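Long-range contact in germination protein (PDB 6O59), which is the A subunit of a spore germinant receptor, represented here by its N-terminal domain, and probably takes part in sensing the nutrients that trigger germination: residues Met159-Leu169 against Pro240-Leu248. Numbering follows the deposited sequence.
Sequences MVRRIIKTPDL and PDVVAGNLL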
loop_
_atom_site.group_PDB
_atom_site.type_symbol
_atom_site.label_atom_id
_atom_site.label_comp_id
_atom_site.label_asym_id
_atom_site.label_seq_id
_atom_site.Cartn_x
_atom_site.Cartn_y
_atom_site.Cartn_z
ATOM N N MET A 159 -1.945 -4.993 8.038
ATOM C CA MET A 159 -2.184 -6.395 8.371
ATOM C C MET A 159 -2.506 -7.207 7.123
ATOM O O MET A 159 -1.940 -8.284 6.969
ATOM C CB MET A 159 -3.295 -6.537 9.429
ATOM C CG MET A 159 -2.859 -6.000 10.793
ATOM S SD MET A 159 -4.095 -6.097 12.102
ATOM C CE MET A 159 -3.705 -7.659 12.733
ATOM N N VAL A 160 -3.345 -6.676 6.213
ATOM C CA VAL A 160 -3.723 -7.337 4.957
ATOM C C VAL A 160 -2.483 -7.425 4.034
ATOM O O VAL A 160 -2.168 -8.509 3.528
ATOM C CB VAL A 160 -4.917 -6.631 4.250
ATOM C CG1 VAL A 160 -5.216 -7.290 2.906
ATOM C CG2 VAL A 160 -6.167 -6.600 5.133
ATOM N N ARG A 161 -1.773 -6.287 3.858
ATOM C CA ARG A 161 -0.540 -6.136 3.067
ATOM C C ARG A 161 0.567 -7.137 3.428
ATOM O O ARG A 161 1.480 -7.360 2.633
ATOM C CB ARG A 161 0.033 -4.713 3.250
ATOM C CG ARG A 161 -0.701 -3.645 2.450
ATOM C CD ARG A 161 -0.555 -3.862 0.962
ATOM N NE ARG A 161 -0.742 -2.624 0.229
ATOM C CZ ARG A 161 -1.037 -2.563 -1.059
ATOM N NH1 ARG A 161 -1.190 -3.676 -1.763
ATOM N NH2 ARG A 161 -1.214 -1.389 -1.649
ATOM N N ARG A 162 0.526 -7.663 4.653
ATOM C CA ARG A 162 1.500 -8.609 5.175
ATOM C C ARG A 162 1.194 -10.011 4.683
ATOM O O ARG A 162 2.118 -10.813 4.534
ATOM C CB ARG A 162 1.522 -8.564 6.694
ATOM C CG ARG A 162 2.390 -7.456 7.222
ATOM C CD ARG A 162 2.667 -7.598 8.709
ATOM N NE ARG A 162 3.433 -6.476 9.269
ATOM C CZ ARG A 162 2.902 -5.465 9.954
ATOM N NH1 ARG A 162 1.585 -5.393 10.133
ATOM N NH2 ARG A 162 3.682 -4.513 10.459
ATOM N N ILE A 163 -0.108 -10.288 4.410
ATOM C CA ILE A 163 -0.654 -11.566 3.920
ATOM C C ILE A 163 -0.730 -11.577 2.372
ATOM O O ILE A 163 -0.251 -12.526 1.750
ATOM C CB ILE A 163 -2.046 -11.858 4.559
ATOM C CG1 ILE A 163 -2.000 -11.708 6.087
ATOM C CG2 ILE A 163 -2.557 -13.243 4.142
ATOM C CD1 ILE A 163 -3.208 -12.143 6.805
ATOM N N ILE A 164 -1.366 -10.555 1.762
ATOM C CA ILE A 164 -1.492 -10.464 0.298
ATOM C C ILE A 164 -0.353 -9.595 -0.197
ATOM O O ILE A 164 -0.400 -8.375 -0.023
ATOM C CB ILE A 164 -2.900 -9.926 -0.134
ATOM C CG1 ILE A 164 -4.047 -10.770 0.449
ATOM C CG2 ILE A 164 -3.039 -9.794 -1.653
ATOM C CD1 ILE A 164 -4.218 -12.155 -0.123
ATOM N N LYS A 165 0.676 -10.209 -0.791
ATOM C CA LYS A 165 1.851 -9.462 -1.268
ATOM C C LYS A 165 1.852 -9.259 -2.833
ATOM O O LYS A 165 2.854 -9.494 -3.525
ATOM C CB LYS A 165 3.157 -10.132 -0.778
ATOM C CG LYS A 165 3.276 -10.312 0.732
ATOM C CD LYS A 165 4.650 -10.885 1.081
ATOM C CE LYS A 165 4.798 -11.327 2.522
ATOM N NZ LYS A 165 4.137 -12.638 2.793
ATOM N N THR A 166 0.747 -8.775 -3.373
ATOM C CA THR A 166 0.686 -8.488 -4.810
ATOM C C THR A 166 0.561 -6.966 -5.072
ATOM O O THR A 166 -0.207 -6.280 -4.371
ATOM C CB THR A 166 -0.452 -9.267 -5.517
ATOM O OG1 THR A 166 -0.464 -8.911 -6.900
ATOM C CG2 THR A 166 -1.825 -8.987 -4.944
ATOM N N PRO A 167 1.224 -6.425 -6.126
ATOM C CA PRO A 167 0.995 -5.005 -6.450
ATOM C C PRO A 167 -0.402 -4.797 -7.054
ATOM O O PRO A 167 -0.833 -3.666 -7.215
ATOM C CB PRO A 167 2.105 -4.680 -7.458
ATOM C CG PRO A 167 2.480 -5.973 -8.058
ATOM C CD PRO A 167 2.164 -7.058 -7.084
ATOM N N ASP A 168 -1.114 -5.900 -7.376
ATOM C CA ASP A 168 -2.464 -5.871 -7.946
ATOM C C ASP A 168 -3.517 -5.582 -6.866
ATOM O O ASP A 168 -4.668 -5.273 -7.202
ATOM C CB ASP A 168 -2.780 -7.163 -8.713
ATOM C CG ASP A 168 -2.124 -7.258 -10.080
ATOM O OD1 ASP A 168 -1.616 -6.221 -10.570
ATOM O OD2 ASP A 168 -2.136 -8.370 -10.672
ATOM N N LEU A 169 -3.112 -5.622 -5.574
ATOM C CA LEU A 169 -3.994 -5.247 -4.472
ATOM C C LEU A 169 -4.061 -3.723 -4.452
ATOM O O LEU A 169 -3.073 -3.045 -4.138
ATOM C CB LEU A 169 -3.552 -5.826 -3.119
ATOM C CG LEU A 169 -4.405 -5.440 -1.894
ATOM C CD1 LEU A 169 -5.885 -5.743 -2.107
ATOM C CD2 LEU A 169 -3.906 -6.152 -0.659
ATOM N N PRO A 240 -7.655 -10.944 9.595
ATOM C CA PRO A 240 -7.061 -10.537 8.290
ATOM C C PRO A 240 -6.951 -11.676 7.254
ATOM O O PRO A 240 -7.054 -11.397 6.058
ATOM C CB PRO A 240 -5.671 -9.989 8.671
ATOM C CG PRO A 240 -5.808 -9.593 10.133
ATOM C CD PRO A 240 -6.736 -10.637 10.715
ATOM N N ASP A 241 -6.770 -12.948 7.692
ATOM C CA ASP A 241 -6.691 -14.100 6.772
ATOM C C ASP A 241 -8.023 -14.325 6.040
ATOM O O ASP A 241 -8.005 -14.650 4.856
ATOM C CB ASP A 241 -6.248 -15.379 7.483
ATOM C CG ASP A 241 -7.022 -15.706 8.736
ATOM O OD1 ASP A 241 -6.916 -14.928 9.725
ATOM O OD2 ASP A 241 -7.710 -16.744 8.750
ATOM N N VAL A 242 -9.167 -14.089 6.722
ATOM C CA VAL A 242 -10.510 -14.211 6.137
ATOM C C VAL A 242 -10.691 -13.115 5.065
ATOM O O VAL A 242 -11.229 -13.408 3.984
ATOM C CB VAL A 242 -11.622 -14.204 7.215
ATOM C CG1 VAL A 242 -13.022 -14.230 6.596
ATOM C CG2 VAL A 242 -11.444 -15.392 8.165
ATOM N N VAL A 243 -10.179 -11.890 5.331
ATOM C CA VAL A 243 -10.211 -10.769 4.375
ATOM C C VAL A 243 -9.361 -11.155 3.165
ATOM O O VAL A 243 -9.832 -11.082 2.032
ATOM C CB VAL A 243 -9.757 -9.432 5.025
ATOM C CG1 VAL A 243 -9.357 -8.398 3.975
ATOM C CG2 VAL A 243 -10.846 -8.877 5.939
ATOM N N ALA A 244 -8.144 -11.654 3.422
ATOM C CA ALA A 244 -7.198 -12.107 2.393
ATOM C C ALA A 244 -7.851 -13.170 1.479
ATOM O O ALA A 244 -7.787 -13.038 0.252
ATOM C CB ALA A 244 -5.939 -12.644 3.049
ATOM N N GLY A 245 -8.535 -14.151 2.071
ATOM C CA GLY A 245 -9.221 -15.203 1.334
ATOM C C GLY A 245 -10.292 -14.664 0.409
ATOM O O GLY A 245 -10.332 -15.037 -0.767
ATOM N N ASN A 246 -11.143 -13.740 0.919
ATOM C CA ASN A 246 -12.204 -13.145 0.094
ATOM C C ASN A 246 -11.643 -12.247 -1.006
ATOM O O ASN A 246 -12.200 -12.218 -2.109
ATOM C CB ASN A 246 -13.206 -12.388 0.931
ATOM C CG ASN A 246 -14.089 -13.304 1.729
ATOM O OD1 ASN A 246 -14.084 -13.287 2.957
ATOM N ND2 ASN A 246 -14.853 -14.145 1.055
ATOM N N LEU A 247 -10.523 -11.555 -0.733
ATOM C CA LEU A 247 -9.872 -10.723 -1.747
ATOM C C LEU A 247 -9.377 -11.591 -2.911
ATOM O O LEU A 247 -9.549 -11.190 -4.058
ATOM C CB LEU A 247 -8.720 -9.884 -1.170
ATOM C CG LEU A 247 -9.111 -8.668 -0.349
ATOM C CD1 LEU A 247 -7.921 -8.173 0.426
ATOM C CD2 LEU A 247 -9.726 -7.562 -1.205
ATOM N N LEU A 248 -8.846 -12.799 -2.622
ATOM C CA LEU A 248 -8.369 -13.721 -3.662
ATOM C C LEU A 248 -9.534 -14.361 -4.432
ATOM O O LEU A 248 -9.306 -14.943 -5.492
ATOM C CB LEU A 248 -7.442 -14.810 -3.095
ATOM C CG LEU A 248 -6.139 -14.321 -2.464
ATOM C CD1 LEU A 248 -5.664 -15.276 -1.416
ATOM C CD2 LEU A 248 -5.062 -14.052 -3.508
#
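Met159 lies against the ring of Pro240 at the start of helix 240-248: its chain bends at chi3 (90°), bringing CE to 3.9 Å from Pro240 CG, while its CB meets the same ring carbon. The next residue, Val160, splits its two methyls between successive turns of the partner. With chi1 at 176°, CG1 stands anti to the backbone N and reaches Leu247 CD1 at 3.8 Å, whereas CG2 touches Val243 CG1; both pairs cross at about a right angle, and Met187 of strand 182-189 also packs on Val160. Arg161 NH1 donates to the carbonyl O of Leu169 at 3.1 Å, tying the strand's start back to the helix, while Arg161 NH2 forms a salt bridge with Asp26. The axes of helix 159-163 and helix 240-248 approach to 9.2 Å and cross at -60°, Ala244 CB being touched by both Ile163 and Ile164. These helices pack beside each other against one antiparallel five-stranded sheet of an alpha/beta subdomain, whose edge strand 169-176 continues from the first segment. Ile163 divides its branches, CG2 meeting Ala244 CB at 3.6 Å and CD1 touching Pro240 CB and the backbone N of Asp241, the side chains of Ile163 and Pro240 crossing at about a right angle. Ile164 brings CD1 against both Ala244 CB (3.6 Å) and Leu248 CD1 (3.7 Å), the latter a tip-to-tip meeting; Ile189 of the sheet touches both Ile164 and Leu248. At the end of the type I turn from Thr166 to Leu169, Leu169 brings CD1 to 4.1 Å from Leu247 CD1, the methyl that Val160 also touches.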